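PDB 6FKK: MIP07328p, which probably acts as a chemorepellent axon-guidance cue by binding semaphorin receptors, here represented by its sema and PSI extracellular portion. Local coordinates for residues G101-P107 and C145-P149; V415-I421 and K434-E440; L475-S479 and D492-A496. All coordinates share one frame; numbering follows the deposited sequence.

Contact 1 of 3, residues G101-P107 and C145-P149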
ATOM      1  N   GLY A 101       3.834  -3.625 -20.136  1.00 77.06           N
ATOM      2  CA  GLY A 101       2.456  -4.072 -20.118  1.00 70.59           C
ATOM      3  C   GLY A 101       2.369  -5.579 -20.252  1.00 73.71           C
ATOM      4  O   GLY A 101       3.325  -6.250 -20.648  1.00 77.35           O
ATOM      5  N   THR A 102       1.186  -6.104 -19.915  1.00 68.16           N
ATOM      6  CA  THR A 102       0.975  -7.549 -19.958  1.00 63.82           C
ATOM      7  C   THR A 102       1.092  -8.082 -21.380  1.00 73.61           C
ATOM      8  O   THR A 102       1.691  -9.140 -21.606  1.00 76.55           O
ATOM      9  CB  THR A 102      -0.389  -7.903 -19.366  1.00 60.67           C
ATOM     10  OG1 THR A 102      -1.427  -7.459 -20.249  1.00 78.81           O
ATOM     11  CG2 THR A 102      -0.568  -7.238 -18.010  1.00 56.22           C
ATOM     12  N   ASN A 103       0.518  -7.366 -22.351  1.00 77.77           N
ATOM     13  CA  ASN A 103       0.614  -7.718 -23.769  1.00 85.65           C
ATOM     14  C   ASN A 103       0.122  -9.145 -24.022  1.00 80.69           C
ATOM     15  O   ASN A 103       0.829  -9.983 -24.585  1.00 76.90           O
ATOM     16  CB  ASN A 103       2.044  -7.523 -24.283  1.00 71.58           C
ATOM     17  CG  ASN A 103       2.173  -7.768 -25.776  1.00 85.08           C
ATOM     18  OD1 ASN A 103       1.228  -7.555 -26.535  1.00104.32           O
ATOM     19  ND2 ASN A 103       3.342  -8.233 -26.200  1.00 80.50           N
ATOM     20  N   SER A 104      -1.106  -9.415 -23.584  1.00 78.74           N
ATOM     21  CA  SER A 104      -1.771 -10.696 -23.823  1.00 71.79           C
ATOM     22  C   SER A 104      -0.907 -11.862 -23.350  1.00 70.55           C
ATOM     23  O   SER A 104      -0.602 -12.791 -24.103  1.00 91.20           O
ATOM     24  CB  SER A 104      -2.138 -10.845 -25.300  1.00 76.15           C
ATOM     25  OG  SER A 104      -2.899  -9.739 -25.749  1.00 77.55           O
ATOM     26  N   TYR A 105      -0.500 -11.798 -22.080  1.00 81.74           N
ATOM     27  CA  TYR A 105       0.354 -12.812 -21.463  1.00 81.94           C
ATOM     28  C   TYR A 105       1.669 -12.981 -22.222  1.00 82.30           C
ATOM     29  O   TYR A 105       2.219 -14.082 -22.304  1.00 88.45           O
ATOM     30  CB  TYR A 105      -0.377 -14.152 -21.332  1.00 85.16           C
ATOM     31  CG  TYR A 105      -1.471 -14.141 -20.284  1.00 84.52           C
ATOM     32  CD1 TYR A 105      -2.663 -13.464 -20.502  1.00 90.51           C
ATOM     33  CD2 TYR A 105      -1.309 -14.808 -19.076  1.00 79.34           C
ATOM     34  CE1 TYR A 105      -3.664 -13.449 -19.546  1.00 94.27           C
ATOM     35  CE2 TYR A 105      -2.304 -14.802 -18.114  1.00 83.18           C
ATOM     36  CZ  TYR A 105      -3.480 -14.120 -18.355  1.00 99.67           C
ATOM     37  OH  TYR A 105      -4.473 -14.109 -17.402  1.00 96.84           O
ATOM     38  N   LYS A 106       2.174 -11.887 -22.785  1.00 81.60           N
ATOM     39  CA  LYS A 106       3.494 -11.844 -23.416  1.00 78.87           C
ATOM     40  C   LYS A 106       4.148 -10.531 -23.012  1.00 77.98           C
ATOM     41  O   LYS A 106       4.335  -9.628 -23.835  1.00 87.04           O
ATOM     42  CB  LYS A 106       3.378 -11.976 -24.936  1.00 89.74           C
ATOM     43  CG  LYS A 106       4.700 -12.159 -25.670  1.00101.21           C
ATOM     44  CD  LYS A 106       4.483 -12.205 -27.177  1.00110.06           C
ATOM     45  CE  LYS A 106       5.783 -12.467 -27.925  1.00105.49           C
ATOM     46  NZ  LYS A 106       6.782 -11.381 -27.727  1.00 99.99           N
ATOM     47  N   PRO A 107       4.505 -10.390 -21.733  1.00 84.68           N
ATOM     48  CA  PRO A 107       4.883  -9.069 -21.212  1.00 66.46           C
ATOM     49  C   PRO A 107       6.140  -8.519 -21.872  1.00 75.36           C
ATOM     50  O   PRO A 107       7.113  -9.240 -22.104  1.00 88.85           O
ATOM     51  CB  PRO A 107       5.098  -9.327 -19.716  1.00 59.72           C
ATOM     52  CG  PRO A 107       5.393 -10.783 -19.617  1.00 59.83           C
ATOM     53  CD  PRO A 107       4.587 -11.436 -20.700  1.00 91.42           C
ATOM     54  N   CYS A 145       7.414  -7.745 -15.333  1.00 66.94           N
ATOM     55  CA  CYS A 145       6.047  -7.299 -15.521  1.00 63.96           C
ATOM     56  C   CYS A 145       5.120  -8.502 -15.411  1.00 73.62           C
ATOM     57  O   CYS A 145       5.489  -9.605 -15.839  1.00 67.97           O
ATOM     58  CB  CYS A 145       5.868  -6.621 -16.887  1.00 64.81           C
ATOM     59  SG  CYS A 145       4.331  -5.699 -17.085  1.00 78.54           S
ATOM     60  N   PRO A 146       3.930  -8.333 -14.838  1.00 63.25           N
ATOM     61  CA  PRO A 146       3.009  -9.467 -14.716  1.00 59.09           C
ATOM     62  C   PRO A 146       2.379  -9.828 -16.054  1.00 62.00           C
ATOM     63  O   PRO A 146       2.412  -9.068 -17.023  1.00 65.51           O
ATOM     64  CB  PRO A 146       1.956  -8.967 -13.723  1.00 47.29           C
ATOM     65  CG  PRO A 146       1.987  -7.488 -13.866  1.00 55.53           C
ATOM     66  CD  PRO A 146       3.429  -7.143 -14.131  1.00 53.47           C
ATOM     67  N   TYR A 147       1.795 -11.024 -16.087  1.00 67.09           N
ATOM     68  CA  TYR A 147       1.127 -11.522 -17.283  1.00 66.72           C
ATOM     69  C   TYR A 147      -0.350 -11.159 -17.324  1.00 69.75           C
ATOM     70  O   TYR A 147      -0.921 -11.032 -18.414  1.00 78.89           O
ATOM     71  CB  TYR A 147       1.264 -13.044 -17.372  1.00 60.70           C
ATOM     72  CG  TYR A 147       2.655 -13.545 -17.686  1.00 63.16           C
ATOM     73  CD1 TYR A 147       3.676 -13.460 -16.749  1.00 59.74           C
ATOM     74  CD2 TYR A 147       2.940 -14.130 -18.913  1.00 73.55           C
ATOM     75  CE1 TYR A 147       4.944 -13.925 -17.033  1.00 73.23           C
ATOM     76  CE2 TYR A 147       4.204 -14.601 -19.205  1.00 67.65           C
ATOM     77  CZ  TYR A 147       5.202 -14.495 -18.262  1.00 72.49           C
ATOM     78  OH  TYR A 147       6.465 -14.961 -18.546  1.00 73.63           O
ATOM     79  N   SER A 148      -0.976 -10.991 -16.163  1.00 70.21           N
ATOM     80  CA  SER A 148      -2.406 -10.777 -16.038  1.00 60.46           C
ATOM     81  C   SER A 148      -2.690  -9.437 -15.370  1.00 59.16           C
ATOM     82  O   SER A 148      -1.875  -8.949 -14.582  1.00 64.99           O
ATOM     83  CB  SER A 148      -3.046 -11.907 -15.218  1.00 80.77           C
ATOM     84  OG  SER A 148      -4.419 -11.665 -14.971  1.00 99.63           O
ATOM     85  N   PRO A 149      -3.835  -8.813 -15.666  1.00 68.57           N
ATOM     86  CA  PRO A 149      -4.207  -7.577 -14.961  1.00 62.20           C
ATOM     87  C   PRO A 149      -4.475  -7.767 -13.477  1.00 76.05           C
ATOM     88  O   PRO A 149      -4.746  -6.775 -12.789  1.00 79.26           O
ATOM     89  CB  PRO A 149      -5.482  -7.127 -15.691  1.00 73.96           C
ATOM     90  CG  PRO A 149      -6.011  -8.365 -16.338  1.00 75.01           C
ATOM     91  CD  PRO A 149      -4.795  -9.146 -16.733  1.00 78.12           C
TER

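Contact 2 of 3, residues V415-I421 and K434-E440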
ATOM      1  N   VAL A 415     -16.084   5.185   1.902  1.00 51.35           N
ATOM      2  CA  VAL A 415     -14.827   5.784   2.330  1.00 47.34           C
ATOM      3  C   VAL A 415     -14.984   6.231   3.776  1.00 60.73           C
ATOM      4  O   VAL A 415     -15.984   6.867   4.128  1.00 74.33           O
ATOM      5  CB  VAL A 415     -14.424   6.971   1.435  1.00 41.96           C
ATOM      6  CG1 VAL A 415     -13.213   7.687   2.015  1.00 46.71           C
ATOM      7  CG2 VAL A 415     -14.142   6.491   0.018  1.00 42.32           C
ATOM      8  N   THR A 416     -14.001   5.899   4.611  1.00 51.70           N
ATOM      9  CA  THR A 416     -14.030   6.216   6.033  1.00 54.39           C
ATOM     10  C   THR A 416     -12.857   7.125   6.373  1.00 68.55           C
ATOM     11  O   THR A 416     -11.697   6.756   6.158  1.00 76.06           O
ATOM     12  CB  THR A 416     -13.978   4.943   6.881  1.00 66.75           C
ATOM     13  OG1 THR A 416     -15.157   4.162   6.651  1.00 83.01           O
ATOM     14  CG2 THR A 416     -13.887   5.291   8.358  1.00 70.96           C
ATOM     15  N   LYS A 417     -13.162   8.309   6.897  1.00 53.92           N
ATOM     16  CA  LYS A 417     -12.167   9.192   7.487  1.00 50.62           C
ATOM     17  C   LYS A 417     -12.120   8.956   8.990  1.00 47.52           C
ATOM     18  O   LYS A 417     -13.162   8.777   9.628  1.00 63.79           O
ATOM     19  CB  LYS A 417     -12.494  10.664   7.225  1.00 49.94           C
ATOM     20  CG  LYS A 417     -12.682  11.062   5.776  1.00 57.81           C
ATOM     21  CD  LYS A 417     -13.178  12.503   5.707  1.00 81.95           C
ATOM     22  CE  LYS A 417     -13.186  13.047   4.287  1.00 81.37           C
ATOM     23  NZ  LYS A 417     -14.044  12.253   3.367  1.00 92.56           N
ATOM     24  N   PHE A 418     -10.915   8.965   9.556  1.00 38.12           N
ATOM     25  CA  PHE A 418     -10.785   8.873  11.004  1.00 38.25           C
ATOM     26  C   PHE A 418      -9.408   9.358  11.428  1.00 47.60           C
ATOM     27  O   PHE A 418      -8.451   9.338  10.649  1.00 54.35           O
ATOM     28  CB  PHE A 418     -11.033   7.446  11.514  1.00 37.70           C
ATOM     29  CG  PHE A 418      -9.921   6.478  11.209  1.00 44.22           C
ATOM     30  CD1 PHE A 418      -9.914   5.760  10.025  1.00 53.36           C
ATOM     31  CD2 PHE A 418      -8.898   6.267  12.121  1.00 42.17           C
ATOM     32  CE1 PHE A 418      -8.898   4.862   9.749  1.00 49.69           C
ATOM     33  CE2 PHE A 418      -7.880   5.373  11.849  1.00 48.61           C
ATOM     34  CZ  PHE A 418      -7.881   4.670  10.662  1.00 50.73           C
ATOM     35  N   ILE A 419      -9.327   9.793  12.686  1.00 38.43           N
ATOM     36  CA  ILE A 419      -8.070  10.135  13.336  1.00 51.53           C
ATOM     37  C   ILE A 419      -7.994   9.365  14.648  1.00 50.44           C
ATOM     38  O   ILE A 419      -8.977   8.790  15.116  1.00 48.43           O
ATOM     39  CB  ILE A 419      -7.921  11.650  13.587  1.00 45.23           C
ATOM     40  CG1 ILE A 419      -8.982  12.131  14.579  1.00 41.22           C
ATOM     41  CG2 ILE A 419      -8.008  12.423  12.277  1.00 50.46           C
ATOM     42  CD1 ILE A 419      -8.805  13.569  15.009  1.00 52.49           C
ATOM     43  N   ASN A 420      -6.804   9.359  15.241  1.00 44.15           N
ATOM     44  CA  ASN A 420      -6.558   8.662  16.495  1.00 45.25           C
ATOM     45  C   ASN A 420      -6.162   9.660  17.571  1.00 48.86           C
ATOM     46  O   ASN A 420      -5.415  10.608  17.309  1.00 67.62           O
ATOM     47  CB  ASN A 420      -5.462   7.604  16.340  1.00 58.85           C
ATOM     48  CG  ASN A 420      -5.894   6.441  15.470  1.00 59.07           C
ATOM     49  OD1 ASN A 420      -5.310   6.188  14.418  1.00 74.25           O
ATOM     50  ND2 ASN A 420      -6.921   5.722  15.910  1.00 41.12           N
ATOM     51  N   ILE A 421      -6.668   9.443  18.780  1.00 52.24           N
ATOM     52  CA  ILE A 421      -6.325  10.253  19.942  1.00 60.39           C
ATOM     53  C   ILE A 421      -5.915   9.308  21.061  1.00 55.63           C
ATOM     54  O   ILE A 421      -6.682   8.412  21.433  1.00 75.05           O
ATOM     55  CB  ILE A 421      -7.489  11.153  20.389  1.00 59.99           C
ATOM     56  CG1 ILE A 421      -7.739  12.258  19.359  1.00 56.63           C
ATOM     57  CG2 ILE A 421      -7.209  11.750  21.759  1.00 49.84           C
ATOM     58  CD1 ILE A 421      -8.897  13.162  19.716  1.00 50.40           C
ATOM     59  N   LYS A 434      -8.280   5.774  21.290  1.00 44.42           N
ATOM     60  CA  LYS A 434      -9.623   5.806  20.735  1.00 61.71           C
ATOM     61  C   LYS A 434      -9.575   6.245  19.277  1.00 49.67           C
ATOM     62  O   LYS A 434      -8.601   6.844  18.814  1.00 56.41           O
ATOM     63  CB  LYS A 434     -10.549   6.727  21.543  1.00 73.40           C
ATOM     64  CG  LYS A 434     -10.201   8.204  21.513  1.00 66.65           C
ATOM     65  CD  LYS A 434     -11.218   8.985  22.339  1.00 92.64           C
ATOM     66  CE  LYS A 434     -10.995  10.489  22.269  1.00 97.92           C
ATOM     67  NZ  LYS A 434     -12.034  11.230  23.044  1.00 85.41           N
ATOM     68  N   THR A 435     -10.645   5.923  18.554  1.00 47.06           N
ATOM     69  CA  THR A 435     -10.740   6.158  17.116  1.00 40.35           C
ATOM     70  C   THR A 435     -11.866   7.149  16.857  1.00 65.86           C
ATOM     71  O   THR A 435     -13.043   6.821  17.038  1.00 77.98           O
ATOM     72  CB  THR A 435     -10.982   4.848  16.366  1.00 42.32           C
ATOM     73  OG1 THR A 435      -9.903   3.939  16.623  1.00 47.41           O
ATOM     74  CG2 THR A 435     -11.082   5.098  14.868  1.00 38.46           C
ATOM     75  N   VAL A 436     -11.503   8.359  16.435  1.00 56.35           N
ATOM     76  CA  VAL A 436     -12.473   9.404  16.127  1.00 51.44           C
ATOM     77  C   VAL A 436     -12.836   9.260  14.653  1.00 50.48           C
ATOM     78  O   VAL A 436     -12.079   9.668  13.771  1.00 46.54           O
ATOM     79  CB  VAL A 436     -11.924  10.798  16.440  1.00 43.41           C
ATOM     80  CG1 VAL A 436     -12.970  11.862  16.132  1.00 57.83           C
ATOM     81  CG2 VAL A 436     -11.474  10.880  17.892  1.00 57.33           C
ATOM     82  N   VAL A 437     -13.999   8.673  14.385  1.00 46.55           N
ATOM     83  CA  VAL A 437     -14.469   8.501  13.015  1.00 45.90           C
ATOM     84  C   VAL A 437     -15.051   9.821  12.529  1.00 56.90           C
ATOM     85  O   VAL A 437     -16.029  10.325  13.089  1.00 73.20           O
ATOM     86  CB  VAL A 437     -15.505   7.373  12.924  1.00 48.86           C
ATOM     87  CG1 VAL A 437     -16.121   7.334  11.534  1.00 53.12           C
ATOM     88  CG2 VAL A 437     -14.862   6.039  13.263  1.00 41.47           C
ATOM     89  N   ILE A 438     -14.450  10.383  11.482  1.00 57.30           N
ATOM     90  CA  ILE A 438     -14.919  11.658  10.951  1.00 47.97           C
ATOM     91  C   ILE A 438     -16.175  11.465  10.111  1.00 45.26           C
ATOM     92  O   ILE A 438     -17.197  12.123  10.339  1.00 60.18           O
ATOM     93  CB  ILE A 438     -13.800  12.343  10.146  1.00 56.36           C
ATOM     94  CG1 ILE A 438     -12.606  12.639  11.053  1.00 61.33           C
ATOM     95  CG2 ILE A 438     -14.312  13.616   9.496  1.00 53.56           C
ATOM     96  CD1 ILE A 438     -11.415  13.196  10.315  1.00 72.96           C
ATOM     97  N   SER A 439     -16.123  10.564   9.132  1.00 46.37           N
ATOM     98  CA  SER A 439     -17.275  10.317   8.274  1.00 60.90           C
ATOM     99  C   SER A 439     -17.125   8.964   7.596  1.00 61.56           C
ATOM    100  O   SER A 439     -16.012   8.472   7.398  1.00 66.38           O
ATOM    101  CB  SER A 439     -17.433  11.412   7.214  1.00 68.19           C
ATOM    102  OG  SER A 439     -16.391  11.343   6.256  1.00 55.68           O
ATOM    103  N   GLU A 440     -18.266   8.375   7.241  1.00 59.64           N
ATOM    104  CA  GLU A 440     -18.307   7.177   6.405  1.00 47.69           C
ATOM    105  C   GLU A 440     -19.416   7.381   5.383  1.00 54.93           C
ATOM    106  O   GLU A 440     -20.599   7.299   5.725  1.00 68.92           O
ATOM    107  CB  GLU A 440     -18.548   5.912   7.229  1.00 54.74           C
ATOM    108  CG  GLU A 440     -18.497   4.632   6.403  1.00 87.68           C
ATOM    109  CD  GLU A 440     -18.741   3.378   7.227  1.00102.20           C
ATOM    110  OE1 GLU A 440     -19.918   2.996   7.403  1.00 97.06           O
ATOM    111  OE2 GLU A 440     -17.753   2.776   7.697  1.00103.60           O
TER

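Contact 3 of 3, residues L475-S479 and D492-A496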
ATOM      1  N   LEU A 475     -11.696  16.180  -0.245  1.00 69.19           N
ATOM      2  CA  LEU A 475     -10.834  15.620   0.792  1.00 66.82           C
ATOM      3  C   LEU A 475     -11.320  15.997   2.186  1.00 61.75           C
ATOM      4  O   LEU A 475     -11.168  15.211   3.129  1.00 64.27           O
ATOM      5  CB  LEU A 475      -9.394  16.090   0.584  1.00 63.77           C
ATOM      6  CG  LEU A 475      -8.311  15.475   1.470  1.00 45.82           C
ATOM      7  CD1 LEU A 475      -8.024  14.039   1.054  1.00 44.00           C
ATOM      8  CD2 LEU A 475      -7.048  16.317   1.428  1.00 46.44           C
ATOM      9  N   HIS A 476     -11.901  17.185   2.336  1.00 67.96           N
ATOM     10  CA  HIS A 476     -12.450  17.636   3.605  1.00 61.96           C
ATOM     11  C   HIS A 476     -13.725  18.414   3.329  1.00 73.65           C
ATOM     12  O   HIS A 476     -13.740  19.299   2.468  1.00 84.25           O
ATOM     13  CB  HIS A 476     -11.445  18.503   4.370  1.00 61.14           C
ATOM     14  CG  HIS A 476     -10.194  17.779   4.760  1.00 57.49           C
ATOM     15  ND1 HIS A 476     -10.129  16.942   5.854  1.00 59.70           N
ATOM     16  CD2 HIS A 476      -8.959  17.769   4.206  1.00 57.13           C
ATOM     17  CE1 HIS A 476      -8.908  16.448   5.956  1.00 62.21           C
ATOM     18  NE2 HIS A 476      -8.179  16.934   4.967  1.00 56.40           N
ATOM     19  N   HIS A 477     -14.790  18.082   4.059  1.00 78.33           N
ATOM     20  CA  HIS A 477     -16.116  18.629   3.800  1.00 81.28           C
ATOM     21  C   HIS A 477     -16.401  19.900   4.590  1.00 82.22           C
ATOM     22  O   HIS A 477     -17.558  20.137   4.965  1.00 96.04           O
ATOM     23  CB  HIS A 477     -17.185  17.576   4.101  1.00 85.58           C
ATOM     24  CG  HIS A 477     -16.903  16.235   3.500  1.00 88.16           C
ATOM     25  ND1 HIS A 477     -17.250  15.911   2.206  1.00 80.66           N
ATOM     26  CD2 HIS A 477     -16.317  15.131   4.020  1.00 85.26           C
ATOM     27  CE1 HIS A 477     -16.884  14.667   1.953  1.00 79.99           C
ATOM     28  NE2 HIS A 477     -16.316  14.171   3.036  1.00 87.25           N
ATOM     29  N   CYS A 478     -15.387  20.726   4.861  1.00 73.97           N
ATOM     30  CA  CYS A 478     -15.631  21.953   5.614  1.00 80.45           C
ATOM     31  C   CYS A 478     -16.552  22.890   4.842  1.00 87.44           C
ATOM     32  O   CYS A 478     -17.541  23.395   5.384  1.00 77.10           O
ATOM     33  CB  CYS A 478     -14.315  22.662   5.943  1.00 86.93           C
ATOM     34  SG  CYS A 478     -12.982  21.652   6.641  1.00105.06           S
ATOM     35  N   SER A 479     -16.244  23.129   3.566  1.00102.08           N
ATOM     36  CA  SER A 479     -17.027  24.062   2.765  1.00102.02           C
ATOM     37  C   SER A 479     -18.371  23.494   2.335  1.00105.38           C
ATOM     38  O   SER A 479     -19.163  24.223   1.727  1.00103.89           O
ATOM     39  CB  SER A 479     -16.231  24.486   1.530  1.00 98.95           C
ATOM     40  OG  SER A 479     -15.903  23.366   0.728  1.00110.46           O
ATOM     41  N   ASP A 492     -13.558  16.712  12.247  1.00 59.46           N
ATOM     42  CA  ASP A 492     -12.401  16.790  11.365  1.00 48.14           C
ATOM     43  C   ASP A 492     -11.426  17.817  11.926  1.00 67.11           C
ATOM     44  O   ASP A 492     -11.818  18.965  12.163  1.00 66.81           O
ATOM     45  CB  ASP A 492     -12.829  17.180   9.945  1.00 49.07           C
ATOM     46  CG  ASP A 492     -11.735  16.952   8.903  1.00 69.99           C
ATOM     47  OD1 ASP A 492     -10.566  17.313   9.157  1.00 70.57           O
ATOM     48  OD2 ASP A 492     -12.052  16.412   7.820  1.00 72.54           O
ATOM     49  N   PRO A 493     -10.163  17.449  12.166  1.00 73.76           N
ATOM     50  CA  PRO A 493      -9.212  18.414  12.747  1.00 48.09           C
ATOM     51  C   PRO A 493      -8.971  19.635  11.878  1.00 65.82           C
ATOM     52  O   PRO A 493      -8.404  20.618  12.370  1.00 66.25           O
ATOM     53  CB  PRO A 493      -7.927  17.587  12.909  1.00 46.24           C
ATOM     54  CG  PRO A 493      -8.071  16.470  11.927  1.00 47.17           C
ATOM     55  CD  PRO A 493      -9.534  16.145  11.897  1.00 58.28           C
ATOM     56  N   ILE A 494      -9.394  19.612  10.616  1.00 65.61           N
ATOM     57  CA  ILE A 494      -9.142  20.724   9.709  1.00 51.37           C
ATOM     58  C   ILE A 494     -10.325  21.683   9.598  1.00 54.63           C
ATOM     59  O   ILE A 494     -10.141  22.817   9.129  1.00 79.67           O
ATOM     60  CB  ILE A 494      -8.741  20.195   8.317  1.00 61.72           C
ATOM     61  CG1 ILE A 494      -7.730  21.126   7.654  1.00 56.41           C
ATOM     62  CG2 ILE A 494      -9.964  20.016   7.433  1.00 50.96           C
ATOM     63  CD1 ILE A 494      -7.056  20.507   6.455  1.00 50.60           C
ATOM     64  N   CYS A 495     -11.522  21.275  10.017  1.00 56.89           N
ATOM     65  CA  CYS A 495     -12.697  22.137   9.984  1.00 68.94           C
ATOM     66  C   CYS A 495     -12.920  22.749  11.362  1.00 65.86           C
ATOM     67  O   CYS A 495     -12.922  22.036  12.371  1.00 59.63           O
ATOM     68  CB  CYS A 495     -13.951  21.372   9.551  1.00 68.21           C
ATOM     69  SG  CYS A 495     -13.849  20.419   8.005  1.00 89.26           S
ATOM     70  N   ALA A 496     -13.106  24.066  11.397  1.00 66.16           N
ATOM     71  CA  ALA A 496     -13.450  24.779  12.617  1.00 62.00           C
ATOM     72  C   ALA A 496     -14.572  25.758  12.305  1.00 64.85           C
ATOM     73  O   ALA A 496     -14.739  26.192  11.163  1.00 71.81           O
ATOM     74  CB  ALA A 496     -12.239  25.515  13.208  1.00 69.05           C
TER

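Contact 1 of 3, residues G101-P107 and C145-P149
T102, Y105 and P107, in the loop that joins strands 97-101 and 108-112 of one blade of the sema beta-propeller, pack against C145, Y147 and S148, in the linker running from that blade to strand 154-158. No clear hydrogen bond crosses between the two loops; what meets is rings, methylenes and carbonyl oxygens. Y147 O sits 3.5 Å above the plane of the Y105 ring, over its centre, while Y105 CD2 touches Y147 CB at 3.6 Å. Further along the same ring, Y105 OH comes 3.4 Å from S148 CB. The Y147 ring is used in two ways: P107 CD lies over one face, 3.8 Å from the ring centroid in a CH-pi contact, and Y105 O approaches the edge, 3.5 Å from Y147 CD2. With CG anti to the carbonyl carbon (chi1 -70°), Y147 swings its ring beside its own backbone N and under the proline, which crosses it at a slant. T102 turns its carbon side to the linker, CB 3.3 Å from Y147 O, and sends OG1 away to the backbone N of Y85. At the strand end of the loop C145 SG points at the backbone of G101, 3.7 Å from its N. Beyond the linker, Y105 sets its ring against that of F170 and touches C72 of helix 66-74, and P107 is hydrogen-bonded through its backbone to A141, just past strand 135-140.

Contact 2 of 3, residues V415-I421 and K434-E440
I419 and V436 lie side by side in the hairpin of strands 414-423 and 432-442, the last two strands of a four-stranded propeller blade in the sema domain. The strands run antiparallel at 157°, and their ladder is broken by a classic beta bulge: two residues, I438 and S439, stand opposite the single K417. K417 O takes a 2.8 Å bond from I438 N, which arrives from above the carbonyl plane, and a weak, longer one from S439 N. K417 N completes the site with a 2.9 Å bond to S439 O, lying in the carbonyl plane.

The tight part is the face carrying K417, I419, V436 and S439, which the bulge joins with I438. I419 CG1, set between its backbone N and carbonyl carbon (chi1 65°), rests 3.7 Å from V436 CB. Its other branch, CG2, meets I438 CD1 at 4.0 Å, the two isoleucines crossing at about a right angle. I438 CB presses on K417 CB, while the lysine chain runs on past S439 OG and bends at its end to reach H477. L490 and Q491 of the PSI part cover I438 and V436.

On the other face the two strands touch each other more loosely, and T435, V437 and E440 are partly exposed, although L377 of strand 377-380 covers F418 and T435. V437 barely touches F418 CB, and T435 offers the F418 ring one methyl, CG2, 3.7 Å from F418 CD2. At the partly exposed end I421 lies along the extended chain of K434, whose amine goes on to N524. T416 OG1 gives only a weak 3.1 Å bond to E440 OE2, the carboxylate oxygen that also forms a salt bridge with K379 NZ.

Contact 3 of 3, residues L475-S479 and D492-A496
C478 and C495 are joined by a disulfide of the PSI (plexin repeat) module, where the chain leaves the propeller. This covalent link has SG to SG at 2.0 Å and a chi3 of -85°, and both sulfurs stand beside their own backbone nitrogens.

The polar interaction is a nearly straight hydrogen bond from H476 ND1 to D492 OD2, 2.8 Å long. The oxygen lies in the imidazole plane and is met on its syn side, with ring and carboxylate turned 65° apart. The other oxygen, D492 OD1, accepts from I494 N at 3.0 Å, forming an Asx turn within the type I turn D492-C495. Each carboxylate oxygen of D492 thus has its own donor, which limits the group's rotation, and H476 NE2 is held in turn by H392.

Apolar contact comes from I494, whose CG2 methyl sits over one face of the H476 ring, 3.7 Å from its centroid, and also touches C478 SG at 3.5 Å. One methyl thus fills the corner between imidazole and disulfide. A serine in place of H476 removes the ring, and would probably leave D492 OD2 without its mate and a gap beneath I494 CG2.

Around this core, H476 rests on V405 and Y407 of strand 402-410, D492 and P493 lean on I438 of strand 432-442, and C478 and I494 pack against N506 of strand 503-506.

In the fold
Contacts 1 and 3 are buried, whereas contact 2 is only partly buried, its partly exposed residues lying chiefly toward the I421-K434 end and along the outer strand. Contact 1 stands apart, its centre about 38 Å from that of contact 2 and 42 Å from that of contact 3, across the middle of the chain. Contacts 2 and 3 touch, so the outer strand of the blade forms part of the surface that the PSI module packs on. The chemistry follows place: rings and carbonyls fit two irregular loops together in contact 1, backbone hydrogen bonds zip the hairpin in contact 2, and a disulfide with a histidine-carboxylate bond secures contact 3.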